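Local structure of probable arabinosyltransferase B (Mycobacterium tuberculosis H37Rv, 7BVF) at residues 790-800 with 827-835; 125-135 with 157-165. The protein transfers arabinose units to build the arabinan of arabinogalactan in the mycobacterial cell wall, and binds the antitubercular drug ethambutol. All coordinates share one frame; numbering follows the deposited sequence.

Contact 1: residues 790-800 with 827-835; sequences PNGVPEHTVAE and NGSTVPLPY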
ATOM      1  N   PRO A 790     -20.762  39.857  -1.188  1.00 27.51           N
ATOM      2  CA  PRO A 790     -21.749  38.871  -0.714  1.00 27.51           C
ATOM      3  C   PRO A 790     -21.676  37.529  -1.422  1.00 27.51           C
ATOM      4  O   PRO A 790     -21.828  36.488  -0.774  1.00 27.51           O
ATOM      5  CB  PRO A 790     -23.087  39.573  -0.972  1.00 27.51           C
ATOM      6  CG  PRO A 790     -22.766  41.006  -1.001  1.00 27.51           C
ATOM      7  CD  PRO A 790     -21.406  41.112  -1.606  1.00 27.51           C
ATOM      8  N   ASN A 791     -21.462  37.516  -2.732  1.00 30.93           N
ATOM      9  CA  ASN A 791     -21.367  36.266  -3.488  1.00 30.93           C
ATOM     10  C   ASN A 791     -19.923  35.789  -3.604  1.00 30.93           C
ATOM     11  O   ASN A 791     -19.426  35.522  -4.694  1.00 30.93           O
ATOM     12  CB  ASN A 791     -21.987  36.447  -4.869  1.00 30.93           C
ATOM     13  CG  ASN A 791     -23.474  36.698  -4.814  1.00 30.93           C
ATOM     14  OD1 ASN A 791     -23.917  37.831  -4.655  1.00 30.93           O
ATOM     15  ND2 ASN A 791     -24.255  35.641  -4.965  1.00 30.93           N
ATOM     16  N   GLY A 792     -19.236  35.666  -2.476  1.00 27.65           N
ATOM     17  CA  GLY A 792     -17.831  35.321  -2.506  1.00 27.65           C
ATOM     18  C   GLY A 792     -17.530  33.897  -2.099  1.00 27.65           C
ATOM     19  O   GLY A 792     -16.567  33.651  -1.369  1.00 27.65           O
ATOM     20  N   VAL A 793     -18.345  32.949  -2.546  1.00 27.58           N
ATOM     21  CA  VAL A 793     -18.153  31.540  -2.209  1.00 27.58           C
ATOM     22  C   VAL A 793     -18.199  30.734  -3.503  1.00 27.58           C
ATOM     23  O   VAL A 793     -18.937  31.099  -4.427  1.00 27.58           O
ATOM     24  CB  VAL A 793     -19.214  31.057  -1.205  1.00 27.58           C
ATOM     25  CG1 VAL A 793     -18.853  29.703  -0.640  1.00 27.58           C
ATOM     26  CG2 VAL A 793     -19.380  32.052  -0.076  1.00 27.58           C
ATOM     27  N   PRO A 794     -17.432  29.647  -3.625  1.00 28.71           N
ATOM     28  CA  PRO A 794     -17.537  28.802  -4.820  1.00 28.71           C
ATOM     29  C   PRO A 794     -18.873  28.083  -4.924  1.00 28.71           C
ATOM     30  O   PRO A 794     -19.775  28.310  -4.114  1.00 28.71           O
ATOM     31  CB  PRO A 794     -16.379  27.814  -4.648  1.00 28.71           C
ATOM     32  CG  PRO A 794     -15.407  28.533  -3.818  1.00 28.71           C
ATOM     33  CD  PRO A 794     -16.208  29.356  -2.865  1.00 28.71           C
ATOM     34  N   GLU A 795     -19.016  27.219  -5.928  1.00 37.00           N
ATOM     35  CA  GLU A 795     -20.333  26.692  -6.269  1.00 37.00           C
ATOM     36  C   GLU A 795     -20.767  25.568  -5.335  1.00 37.00           C
ATOM     37  O   GLU A 795     -21.781  25.682  -4.641  1.00 37.00           O
ATOM     38  CB  GLU A 795     -20.338  26.212  -7.721  1.00 37.00           C
ATOM     39  CG  GLU A 795     -20.305  27.337  -8.733  1.00 37.00           C
ATOM     40  CD  GLU A 795     -21.549  28.197  -8.687  1.00 37.00           C
ATOM     41  OE1 GLU A 795     -22.629  27.659  -8.374  1.00 37.00           O
ATOM     42  OE2 GLU A 795     -21.449  29.410  -8.964  1.00 37.00           O
ATOM     43  N   HIS A 796     -20.024  24.466  -5.317  1.00 35.59           N
ATOM     44  CA  HIS A 796     -20.432  23.287  -4.555  1.00 35.59           C
ATOM     45  C   HIS A 796     -19.714  23.253  -3.208  1.00 35.59           C
ATOM     46  O   HIS A 796     -18.910  22.371  -2.912  1.00 35.59           O
ATOM     47  CB  HIS A 796     -20.167  22.021  -5.362  1.00 35.59           C
ATOM     48  CG  HIS A 796     -21.100  21.836  -6.517  1.00 35.59           C
ATOM     49  ND1 HIS A 796     -22.452  21.621  -6.354  1.00 35.59           N
ATOM     50  CD2 HIS A 796     -20.877  21.831  -7.852  1.00 35.59           C
ATOM     51  CE1 HIS A 796     -23.021  21.494  -7.539  1.00 35.59           C
ATOM     52  NE2 HIS A 796     -22.087  21.618  -8.464  1.00 35.59           N
ATOM     53  N   THR A 797     -20.028  24.247  -2.382  1.00 28.17           N
ATOM     54  CA  THR A 797     -19.532  24.319  -1.014  1.00 28.17           C
ATOM     55  C   THR A 797     -20.623  23.794  -0.091  1.00 28.17           C
ATOM     56  O   THR A 797     -21.738  24.326  -0.078  1.00 28.17           O
ATOM     57  CB  THR A 797     -19.144  25.750  -0.642  1.00 28.17           C
ATOM     58  OG1 THR A 797     -18.457  26.356  -1.737  1.00 28.17           O
ATOM     59  CG2 THR A 797     -18.225  25.756   0.555  1.00 28.17           C
ATOM     60  N   VAL A 798     -20.310  22.743   0.665  1.00 27.51           N
ATOM     61  CA  VAL A 798     -21.288  22.048   1.486  1.00 27.51           C
ATOM     62  C   VAL A 798     -20.775  21.971   2.918  1.00 27.51           C
ATOM     63  O   VAL A 798     -19.617  22.269   3.205  1.00 27.51           O
ATOM     64  CB  VAL A 798     -21.607  20.641   0.946  1.00 27.51           C
ATOM     65  CG1 VAL A 798     -22.084  20.720  -0.485  1.00 27.51           C
ATOM     66  CG2 VAL A 798     -20.397  19.749   1.044  1.00 27.51           C
ATOM     67  N   ALA A 799     -21.660  21.554   3.818  1.00 26.57           N
ATOM     68  CA  ALA A 799     -21.366  21.520   5.245  1.00 26.57           C
ATOM     69  C   ALA A 799     -20.612  20.242   5.587  1.00 26.57           C
ATOM     70  O   ALA A 799     -21.153  19.141   5.460  1.00 26.57           O
ATOM     71  CB  ALA A 799     -22.654  21.623   6.055  1.00 26.57           C
ATOM     72  N   GLU A 800     -19.358  20.392   6.015  1.00 28.50           N
ATOM     73  CA  GLU A 800     -18.562  19.296   6.568  1.00 28.50           C
ATOM     74  C   GLU A 800     -18.315  18.187   5.548  1.00 28.50           C
ATOM     75  O   GLU A 800     -18.283  17.006   5.892  1.00 28.50           O
ATOM     76  CB  GLU A 800     -19.216  18.727   7.824  1.00 28.50           C
ATOM     77  CG  GLU A 800     -19.474  19.750   8.904  1.00 28.50           C
ATOM     78  CD  GLU A 800     -20.295  19.190  10.044  1.00 28.50           C
ATOM     79  OE1 GLU A 800     -20.994  19.977  10.713  1.00 28.50           O
ATOM     80  OE2 GLU A 800     -20.244  17.964  10.270  1.00 28.50           O
ATOM     81  N   ASN A 827     -28.110  40.523   2.633  1.00 32.74           N
ATOM     82  CA  ASN A 827     -27.027  41.223   1.956  1.00 32.74           C
ATOM     83  C   ASN A 827     -27.330  41.406   0.475  1.00 32.74           C
ATOM     84  O   ASN A 827     -27.073  42.473  -0.091  1.00 32.74           O
ATOM     85  CB  ASN A 827     -25.721  40.457   2.133  1.00 32.74           C
ATOM     86  CG  ASN A 827     -24.893  40.983   3.270  1.00 32.74           C
ATOM     87  OD1 ASN A 827     -25.354  41.809   4.052  1.00 32.74           O
ATOM     88  ND2 ASN A 827     -23.659  40.511   3.371  1.00 32.74           N
ATOM     89  N   GLY A 828     -27.876  40.379  -0.162  1.00 33.83           N
ATOM     90  CA  GLY A 828     -28.051  40.372  -1.597  1.00 33.83           C
ATOM     91  C   GLY A 828     -27.344  39.181  -2.202  1.00 33.83           C
ATOM     92  O   GLY A 828     -26.989  39.185  -3.383  1.00 33.83           O
ATOM     93  N   SER A 829     -27.132  38.155  -1.389  1.00 34.70           N
ATOM     94  CA  SER A 829     -26.414  36.964  -1.806  1.00 34.70           C
ATOM     95  C   SER A 829     -27.377  35.895  -2.301  1.00 34.70           C
ATOM     96  O   SER A 829     -28.555  35.866  -1.945  1.00 34.70           O
ATOM     97  CB  SER A 829     -25.577  36.411  -0.655  1.00 34.70           C
ATOM     98  OG  SER A 829     -26.321  36.398   0.547  1.00 34.70           O
ATOM     99  N   THR A 830     -26.852  35.008  -3.139  1.00 37.66           N
ATOM    100  CA  THR A 830     -27.576  33.860  -3.669  1.00 37.66           C
ATOM    101  C   THR A 830     -26.791  32.585  -3.400  1.00 37.66           C
ATOM    102  O   THR A 830     -26.595  31.742  -4.275  1.00 37.66           O
ATOM    103  CB  THR A 830     -27.846  34.022  -5.158  1.00 37.66           C
ATOM    104  OG1 THR A 830     -26.606  34.221  -5.847  1.00 37.66           O
ATOM    105  CG2 THR A 830     -28.754  35.213  -5.409  1.00 37.66           C
ATOM    106  N   VAL A 831     -26.320  32.445  -2.171  1.00 32.94           N
ATOM    107  CA  VAL A 831     -25.534  31.297  -1.731  1.00 32.94           C
ATOM    108  C   VAL A 831     -26.395  30.475  -0.780  1.00 32.94           C
ATOM    109  O   VAL A 831     -27.000  31.046   0.133  1.00 32.94           O
ATOM    110  CB  VAL A 831     -24.226  31.730  -1.041  1.00 32.94           C
ATOM    111  CG1 VAL A 831     -23.501  30.531  -0.470  1.00 32.94           C
ATOM    112  CG2 VAL A 831     -23.334  32.474  -2.015  1.00 32.94           C
ATOM    113  N   PRO A 832     -26.494  29.159  -0.963  1.00 31.37           N
ATOM    114  CA  PRO A 832     -27.244  28.319  -0.016  1.00 31.37           C
ATOM    115  C   PRO A 832     -26.463  28.131   1.277  1.00 31.37           C
ATOM    116  O   PRO A 832     -25.342  27.618   1.267  1.00 31.37           O
ATOM    117  CB  PRO A 832     -27.410  26.995  -0.772  1.00 31.37           C
ATOM    118  CG  PRO A 832     -27.084  27.304  -2.196  1.00 31.37           C
ATOM    119  CD  PRO A 832     -26.089  28.405  -2.158  1.00 31.37           C
ATOM    120  N   LEU A 833     -27.064  28.535   2.395  1.00 26.97           N
ATOM    121  CA  LEU A 833     -26.409  28.462   3.691  1.00 26.97           C
ATOM    122  C   LEU A 833     -26.626  27.094   4.338  1.00 26.97           C
ATOM    123  O   LEU A 833     -27.640  26.438   4.092  1.00 26.97           O
ATOM    124  CB  LEU A 833     -26.942  29.552   4.612  1.00 26.97           C
ATOM    125  CG  LEU A 833     -26.657  30.994   4.207  1.00 26.97           C
ATOM    126  CD1 LEU A 833     -27.189  31.943   5.254  1.00 26.97           C
ATOM    127  CD2 LEU A 833     -25.174  31.198   4.008  1.00 26.97           C
ATOM    128  N   PRO A 834     -25.684  26.647   5.181  1.00 23.51           N
ATOM    129  CA  PRO A 834     -25.804  25.314   5.786  1.00 23.51           C
ATOM    130  C   PRO A 834     -26.515  25.300   7.130  1.00 23.51           C
ATOM    131  O   PRO A 834     -26.902  26.346   7.656  1.00 23.51           O
ATOM    132  CB  PRO A 834     -24.344  24.890   5.936  1.00 23.51           C
ATOM    133  CG  PRO A 834     -23.649  26.166   6.231  1.00 23.51           C
ATOM    134  CD  PRO A 834     -24.387  27.263   5.496  1.00 23.51           C
ATOM    135  N   TYR A 835     -26.706  24.095   7.673  1.00 22.70           N
ATOM    136  CA  TYR A 835     -27.214  23.855   9.021  1.00 22.70           C
ATOM    137  C   TYR A 835     -28.662  24.293   9.200  1.00 22.70           C
ATOM    138  O   TYR A 835     -29.241  24.097  10.270  1.00 22.70           O
ATOM    139  CB  TYR A 835     -26.325  24.537  10.063  1.00 22.70           C
ATOM    140  CG  TYR A 835     -24.961  23.911  10.155  1.00 22.70           C
ATOM    141  CD1 TYR A 835     -24.823  22.546  10.310  1.00 22.70           C
ATOM    142  CD2 TYR A 835     -23.815  24.676  10.055  1.00 22.70           C
ATOM    143  CE1 TYR A 835     -23.585  21.964  10.378  1.00 22.70           C
ATOM    144  CE2 TYR A 835     -22.572  24.099  10.120  1.00 22.70           C
ATOM    145  CZ  TYR A 835     -22.465  22.743  10.282  1.00 22.70           C
ATOM    146  OH  TYR A 835     -21.229  22.155  10.350  1.00 22.70           O
TER
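Pro790 and Ser829 stand opposite each other at one end, their CA atoms 5.2 Å apart, and Ala799 and Pro834 at the other, CA to CA 5.9 Å; both chains run the same way, with 794-798 bowing outward between these two points. At the first end CB of Pro790 lies 4.0 Å from CB of Ser829 and 4.2 Å from CB of Asn827, the residues on either side of Gly828. The end of the Asn791 side chain comes up to Thr830, whose hydroxyl has a weak hydrogen bond with Lys820. Farther along, Val831 directs CG1 anti to its own N (chi1 174°), which brings this methyl 4.4 Å from CB of Val793. At the second end the CB atoms of Ala799 and Pro834 approach to 3.7 Å, and the Tyr835 ring lies obliquely to the alanine methyl, CZ of Tyr835 being 4.4 Å from CB of Ala799. Val1048 of strand 1046-1053 packs on both Ala799 and Tyr835. The contact pairs small apolar groups with the polar end of Asn791; two irregular chains of the EmbC C-terminal domain touch at Pro790 and Asn791, at Val793 and at Ala799, with no sheet pairing between them.

Contact 2: residues 125-135 with 157-165; sequences VTDRNVVILSV and TFANFVGLK
Leu133 and Phe161 approach from opposite directions in a CH-pi contact: CD2 of Leu133 sits over one face of the Phe161 ring, 3.6 Å from its centroid and 18° off the normal. The leucine reaches there with CG anti to its backbone N (chi1 -161°). Aliphatic packing continues round the same ring. CG2 of Val125 comes in at the edge, 3.8 Å from CE1 of Phe161, while CG2 of Val135 approaches obliquely, 3.5 Å from CE2 of Phe161. Val135 turns its other methyl, CG1, to CD1 of Leu164 at 4.1 Å. Toward the start of 157-165, CB of Ala159 lies against both CG2 of Ile132 (3.5 Å) and CB of Leu133 (3.7 Å), and CD1 of Ile132 meets CG2 of Thr157 at 3.5 Å. No hydrogen bond crosses the contact; within the hairpin, a classic beta bulge sets Ile132 and Leu133 against the single residue Val125, so two successive side chains turn to the loop. Within the concanavalin-like domain, loop 157-165 thus covers one side of hairpin 122-126/131-136. Ile148 also packs on Phe161, Val140 of helix 137-140 touches Val135 and Leu164, and the Ile132 carbonyl is hydrogen-bonded to Ser174.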
ATOM      1  N   VAL A 125     -42.906   2.007 -20.227  1.00 31.98           N
ATOM      2  CA  VAL A 125     -42.490   1.233 -19.067  1.00 31.98           C
ATOM      3  C   VAL A 125     -40.972   1.153 -19.078  1.00 31.98           C
ATOM      4  O   VAL A 125     -40.377   0.651 -20.041  1.00 31.98           O
ATOM      5  CB  VAL A 125     -43.106  -0.172 -19.085  1.00 31.98           C
ATOM      6  CG1 VAL A 125     -42.753  -0.907 -17.817  1.00 31.98           C
ATOM      7  CG2 VAL A 125     -44.604  -0.094 -19.271  1.00 31.98           C
ATOM      8  N   THR A 126     -40.357   1.635 -18.005  1.00 29.79           N
ATOM      9  CA  THR A 126     -38.915   1.716 -17.844  1.00 29.79           C
ATOM     10  C   THR A 126     -38.479   0.792 -16.712  1.00 29.79           C
ATOM     11  O   THR A 126     -39.298   0.198 -16.010  1.00 29.79           O
ATOM     12  CB  THR A 126     -38.494   3.163 -17.557  1.00 29.79           C
ATOM     13  OG1 THR A 126     -39.328   4.055 -18.302  1.00 29.79           O
ATOM     14  CG2 THR A 126     -37.056   3.412 -17.977  1.00 29.79           C
ATOM     15  N   ASP A 127     -37.167   0.670 -16.549  1.00 27.38           N
ATOM     16  CA  ASP A 127     -36.561  -0.164 -15.519  1.00 27.38           C
ATOM     17  C   ASP A 127     -35.233   0.451 -15.104  1.00 27.38           C
ATOM     18  O   ASP A 127     -35.053   1.667 -15.212  1.00 27.38           O
ATOM     19  CB  ASP A 127     -36.377  -1.604 -15.985  1.00 27.38           C
ATOM     20  CG  ASP A 127     -36.590  -2.600 -14.863  1.00 27.38           C
ATOM     21  OD1 ASP A 127     -36.078  -2.354 -13.754  1.00 27.38           O
ATOM     22  OD2 ASP A 127     -37.276  -3.617 -15.076  1.00 27.38           O
ATOM     23  N   ARG A 128     -34.313  -0.359 -14.593  1.00 24.30           N
ATOM     24  CA  ARG A 128     -33.055   0.185 -14.105  1.00 24.30           C
ATOM     25  C   ARG A 128     -32.228   0.731 -15.262  1.00 24.30           C
ATOM     26  O   ARG A 128     -31.239   0.120 -15.677  1.00 24.30           O
ATOM     27  CB  ARG A 128     -32.272  -0.887 -13.348  1.00 24.30           C
ATOM     28  CG  ARG A 128     -33.140  -1.827 -12.536  1.00 24.30           C
ATOM     29  CD  ARG A 128     -32.320  -2.932 -11.912  1.00 24.30           C
ATOM     30  NE  ARG A 128     -31.679  -2.504 -10.676  1.00 24.30           N
ATOM     31  CZ  ARG A 128     -31.964  -3.000  -9.480  1.00 24.30           C
ATOM     32  NH1 ARG A 128     -31.332  -2.554  -8.406  1.00 24.30           N
ATOM     33  NH2 ARG A 128     -32.880  -3.944  -9.357  1.00 24.30           N
ATOM     34  N   ASN A 129     -32.656   1.886 -15.785  1.00 28.01           N
ATOM     35  CA  ASN A 129     -32.013   2.642 -16.858  1.00 28.01           C
ATOM     36  C   ASN A 129     -32.151   1.990 -18.226  1.00 28.01           C
ATOM     37  O   ASN A 129     -31.350   2.259 -19.118  1.00 28.01           O
ATOM     38  CB  ASN A 129     -30.532   2.907 -16.565  1.00 28.01           C
ATOM     39  CG  ASN A 129     -30.326   4.049 -15.598  1.00 28.01           C
ATOM     40  OD1 ASN A 129     -29.448   3.998 -14.739  1.00 28.01           O
ATOM     41  ND2 ASN A 129     -31.145   5.085 -15.723  1.00 28.01           N
ATOM     42  N   VAL A 130     -33.151   1.138 -18.423  1.00 29.70           N
ATOM     43  CA  VAL A 130     -33.432   0.553 -19.728  1.00 29.70           C
ATOM     44  C   VAL A 130     -34.910   0.748 -20.032  1.00 29.70           C
ATOM     45  O   VAL A 130     -35.759   0.614 -19.146  1.00 29.70           O
ATOM     46  CB  VAL A 130     -33.039  -0.940 -19.800  1.00 29.70           C
ATOM     47  CG1 VAL A 130     -31.594  -1.133 -19.394  1.00 29.70           C
ATOM     48  CG2 VAL A 130     -33.935  -1.786 -18.926  1.00 29.70           C
ATOM     49  N   VAL A 131     -35.214   1.098 -21.279  1.00 33.27           N
ATOM     50  CA  VAL A 131     -36.597   1.298 -21.703  1.00 33.27           C
ATOM     51  C   VAL A 131     -37.140  -0.065 -22.113  1.00 33.27           C
ATOM     52  O   VAL A 131     -36.813  -0.580 -23.182  1.00 33.27           O
ATOM     53  CB  VAL A 131     -36.710   2.316 -22.839  1.00 33.27           C
ATOM     54  CG1 VAL A 131     -38.158   2.448 -23.278  1.00 33.27           C
ATOM     55  CG2 VAL A 131     -36.164   3.654 -22.402  1.00 33.27           C
ATOM     56  N   ILE A 132     -37.970  -0.658 -21.259  1.00 32.82           N
ATOM     57  CA  ILE A 132     -38.530  -1.967 -21.565  1.00 32.82           C
ATOM     58  C   ILE A 132     -39.540  -1.860 -22.698  1.00 32.82           C
ATOM     59  O   ILE A 132     -39.508  -2.644 -23.652  1.00 32.82           O
ATOM     60  CB  ILE A 132     -39.149  -2.590 -20.306  1.00 32.82           C
ATOM     61  CG1 ILE A 132     -38.053  -3.104 -19.386  1.00 32.82           C
ATOM     62  CG2 ILE A 132     -40.063  -3.719 -20.666  1.00 32.82           C
ATOM     63  CD1 ILE A 132     -38.577  -3.563 -18.077  1.00 32.82           C
ATOM     64  N   LEU A 133     -40.443  -0.886 -22.625  1.00 37.93           N
ATOM     65  CA  LEU A 133     -41.383  -0.698 -23.724  1.00 37.93           C
ATOM     66  C   LEU A 133     -41.769   0.769 -23.817  1.00 37.93           C
ATOM     67  O   LEU A 133     -41.753   1.490 -22.820  1.00 37.93           O
ATOM     68  CB  LEU A 133     -42.633  -1.568 -23.556  1.00 37.93           C
ATOM     69  CG  LEU A 133     -43.462  -1.810 -24.818  1.00 37.93           C
ATOM     70  CD1 LEU A 133     -42.569  -2.180 -25.984  1.00 37.93           C
ATOM     71  CD2 LEU A 133     -44.507  -2.875 -24.598  1.00 37.93           C
ATOM     72  N   SER A 134     -42.119   1.200 -25.026  1.00 41.93           N
ATOM     73  CA  SER A 134     -42.548   2.572 -25.264  1.00 41.93           C
ATOM     74  C   SER A 134     -43.507   2.592 -26.444  1.00 41.93           C
ATOM     75  O   SER A 134     -43.230   1.975 -27.476  1.00 41.93           O
ATOM     76  CB  SER A 134     -41.353   3.489 -25.535  1.00 41.93           C
ATOM     77  OG  SER A 134     -41.758   4.661 -26.218  1.00 41.93           O
ATOM     78  N   VAL A 135     -44.624   3.292 -26.286  1.00 47.39           N
ATOM     79  CA  VAL A 135     -45.661   3.383 -27.311  1.00 47.39           C
ATOM     80  C   VAL A 135     -46.203   4.809 -27.346  1.00 47.39           C
ATOM     81  O   VAL A 135     -46.485   5.388 -26.286  1.00 47.39           O
ATOM     82  CB  VAL A 135     -46.787   2.368 -27.053  1.00 47.39           C
ATOM     83  CG1 VAL A 135     -47.973   2.647 -27.948  1.00 47.39           C
ATOM     84  CG2 VAL A 135     -46.293   0.961 -27.285  1.00 47.39           C
ATOM     85  N   THR A 157     -38.495  -9.876 -17.903  1.00 31.04           N
ATOM     86  CA  THR A 157     -38.979  -8.557 -17.510  1.00 31.04           C
ATOM     87  C   THR A 157     -39.854  -7.964 -18.616  1.00 31.04           C
ATOM     88  O   THR A 157     -39.700  -6.812 -19.012  1.00 31.04           O
ATOM     89  CB  THR A 157     -37.811  -7.637 -17.161  1.00 31.04           C
ATOM     90  OG1 THR A 157     -36.804  -8.394 -16.486  1.00 31.04           O
ATOM     91  CG2 THR A 157     -38.280  -6.546 -16.223  1.00 31.04           C
ATOM     92  N   PHE A 158     -40.779  -8.756 -19.144  1.00 34.00           N
ATOM     93  CA  PHE A 158     -41.535  -8.372 -20.327  1.00 34.00           C
ATOM     94  C   PHE A 158     -42.690  -7.435 -19.973  1.00 34.00           C
ATOM     95  O   PHE A 158     -43.091  -7.317 -18.817  1.00 34.00           O
ATOM     96  CB  PHE A 158     -42.028  -9.630 -21.034  1.00 34.00           C
ATOM     97  CG  PHE A 158     -41.028 -10.749 -21.011  1.00 34.00           C
ATOM     98  CD1 PHE A 158     -39.809 -10.612 -21.645  1.00 34.00           C
ATOM     99  CD2 PHE A 158     -41.290 -11.922 -20.333  1.00 34.00           C
ATOM    100  CE1 PHE A 158     -38.878 -11.621 -21.620  1.00 34.00           C
ATOM    101  CE2 PHE A 158     -40.360 -12.939 -20.307  1.00 34.00           C
ATOM    102  CZ  PHE A 158     -39.152 -12.785 -20.953  1.00 34.00           C
ATOM    103  N   ALA A 159     -43.232  -6.763 -21.000  1.00 34.89           N
ATOM    104  CA  ALA A 159     -44.146  -5.640 -20.790  1.00 34.89           C
ATOM    105  C   ALA A 159     -45.489  -5.730 -21.504  1.00 34.89           C
ATOM    106  O   ALA A 159     -46.406  -5.004 -21.106  1.00 34.89           O
ATOM    107  CB  ALA A 159     -43.477  -4.325 -21.203  1.00 34.89           C
ATOM    108  N   ASN A 160     -45.620  -6.508 -22.578  1.00 40.79           N
ATOM    109  CA  ASN A 160     -46.907  -7.027 -23.050  1.00 40.79           C
ATOM    110  C   ASN A 160     -48.096  -6.065 -23.011  1.00 40.79           C
ATOM    111  O   ASN A 160     -49.043  -6.300 -22.258  1.00 40.79           O
ATOM    112  CB  ASN A 160     -47.268  -8.281 -22.250  1.00 40.79           C
ATOM    113  CG  ASN A 160     -48.430  -9.047 -22.857  1.00 40.79           C
ATOM    114  OD1 ASN A 160     -48.834  -8.788 -23.988  1.00 40.79           O
ATOM    115  ND2 ASN A 160     -48.976  -9.991 -22.102  1.00 40.79           N
ATOM    116  N   PHE A 161     -48.075  -4.978 -23.780  1.00 44.24           N
ATOM    117  CA  PHE A 161     -49.286  -4.166 -23.911  1.00 44.24           C
ATOM    118  C   PHE A 161     -50.362  -4.993 -24.605  1.00 44.24           C
ATOM    119  O   PHE A 161     -50.266  -5.260 -25.806  1.00 44.24           O
ATOM    120  CB  PHE A 161     -49.038  -2.882 -24.700  1.00 44.24           C
ATOM    121  CG  PHE A 161     -48.146  -1.878 -24.018  1.00 44.24           C
ATOM    122  CD1 PHE A 161     -47.472  -2.178 -22.852  1.00 44.24           C
ATOM    123  CD2 PHE A 161     -48.016  -0.606 -24.542  1.00 44.24           C
ATOM    124  CE1 PHE A 161     -46.657  -1.237 -22.248  1.00 44.24           C
ATOM    125  CE2 PHE A 161     -47.212   0.334 -23.937  1.00 44.24           C
ATOM    126  CZ  PHE A 161     -46.533   0.019 -22.792  1.00 44.24           C
ATOM    127  N   VAL A 162     -51.393  -5.400 -23.861  1.00 47.25           N
ATOM    128  CA  VAL A 162     -52.502  -6.118 -24.483  1.00 47.25           C
ATOM    129  C   VAL A 162     -53.262  -5.179 -25.415  1.00 47.25           C
ATOM    130  O   VAL A 162     -53.227  -3.953 -25.276  1.00 47.25           O
ATOM    131  CB  VAL A 162     -53.427  -6.720 -23.413  1.00 47.25           C
ATOM    132  CG1 VAL A 162     -54.403  -7.707 -24.023  1.00 47.25           C
ATOM    133  CG2 VAL A 162     -52.606  -7.404 -22.345  1.00 47.25           C
ATOM    134  N   GLY A 163     -53.951  -5.766 -26.391  1.00 56.11           N
ATOM    135  CA  GLY A 163     -54.672  -4.964 -27.356  1.00 56.11           C
ATOM    136  C   GLY A 163     -53.877  -4.691 -28.615  1.00 56.11           C
ATOM    137  O   GLY A 163     -53.872  -5.505 -29.543  1.00 56.11           O
ATOM    138  N   LEU A 164     -53.215  -3.533 -28.654  1.00 59.87           N
ATOM    139  CA  LEU A 164     -52.458  -3.054 -29.804  1.00 59.87           C
ATOM    140  C   LEU A 164     -51.526  -4.110 -30.386  1.00 59.87           C
ATOM    141  O   LEU A 164     -51.088  -5.024 -29.679  1.00 59.87           O
ATOM    142  CB  LEU A 164     -51.644  -1.820 -29.414  1.00 59.87           C
ATOM    143  CG  LEU A 164     -52.302  -0.781 -28.509  1.00 59.87           C
ATOM    144  CD1 LEU A 164     -51.269   0.230 -28.059  1.00 59.87           C
ATOM    145  CD2 LEU A 164     -53.441  -0.095 -29.233  1.00 59.87           C
ATOM    146  N   LYS A 165     -51.217  -3.990 -31.674  1.00 67.26           N
ATOM    147  CA  LYS A 165     -50.389  -4.953 -32.382  1.00 67.26           C
ATOM    148  C   LYS A 165     -49.145  -4.277 -32.937  1.00 67.26           C
ATOM    149  O   LYS A 165     -49.214  -3.162 -33.463  1.00 67.26           O
ATOM    150  CB  LYS A 165     -51.165  -5.612 -33.530  1.00 67.26           C
ATOM    151  CG  LYS A 165     -52.358  -6.448 -33.093  1.00 67.26           C
ATOM    152  CD  LYS A 165     -51.978  -7.902 -32.883  1.00 67.26           C
ATOM    153  CE  LYS A 165     -53.078  -8.651 -32.151  1.00 67.26           C
ATOM    154  NZ  LYS A 165     -54.419  -8.064 -32.421  1.00 67.26           N
TER

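How the contacts relate
The contacts belong to separate parts of the chain, contact 2 to the concanavalin-like domain and contact 1 to the EmbC C-terminal domain; their centres are 44 Å apart and their nearest atoms about 20 Å, so they share no element. Contact 2 is the buried one, a loop laid on a bulged beta hairpin, with an aromatic ring gathering branched aliphatic side chains. Contact 1 is only partly buried, joins two mostly irregular segments, and mixes proline, alanine and valine packing with polar groups. Another protein chain packs near the hairpin of contact 2, at Asn129 and Val131, whereas contact 1 is touched by none, the side chain of Val793 being about 13 Å from the calcium ion.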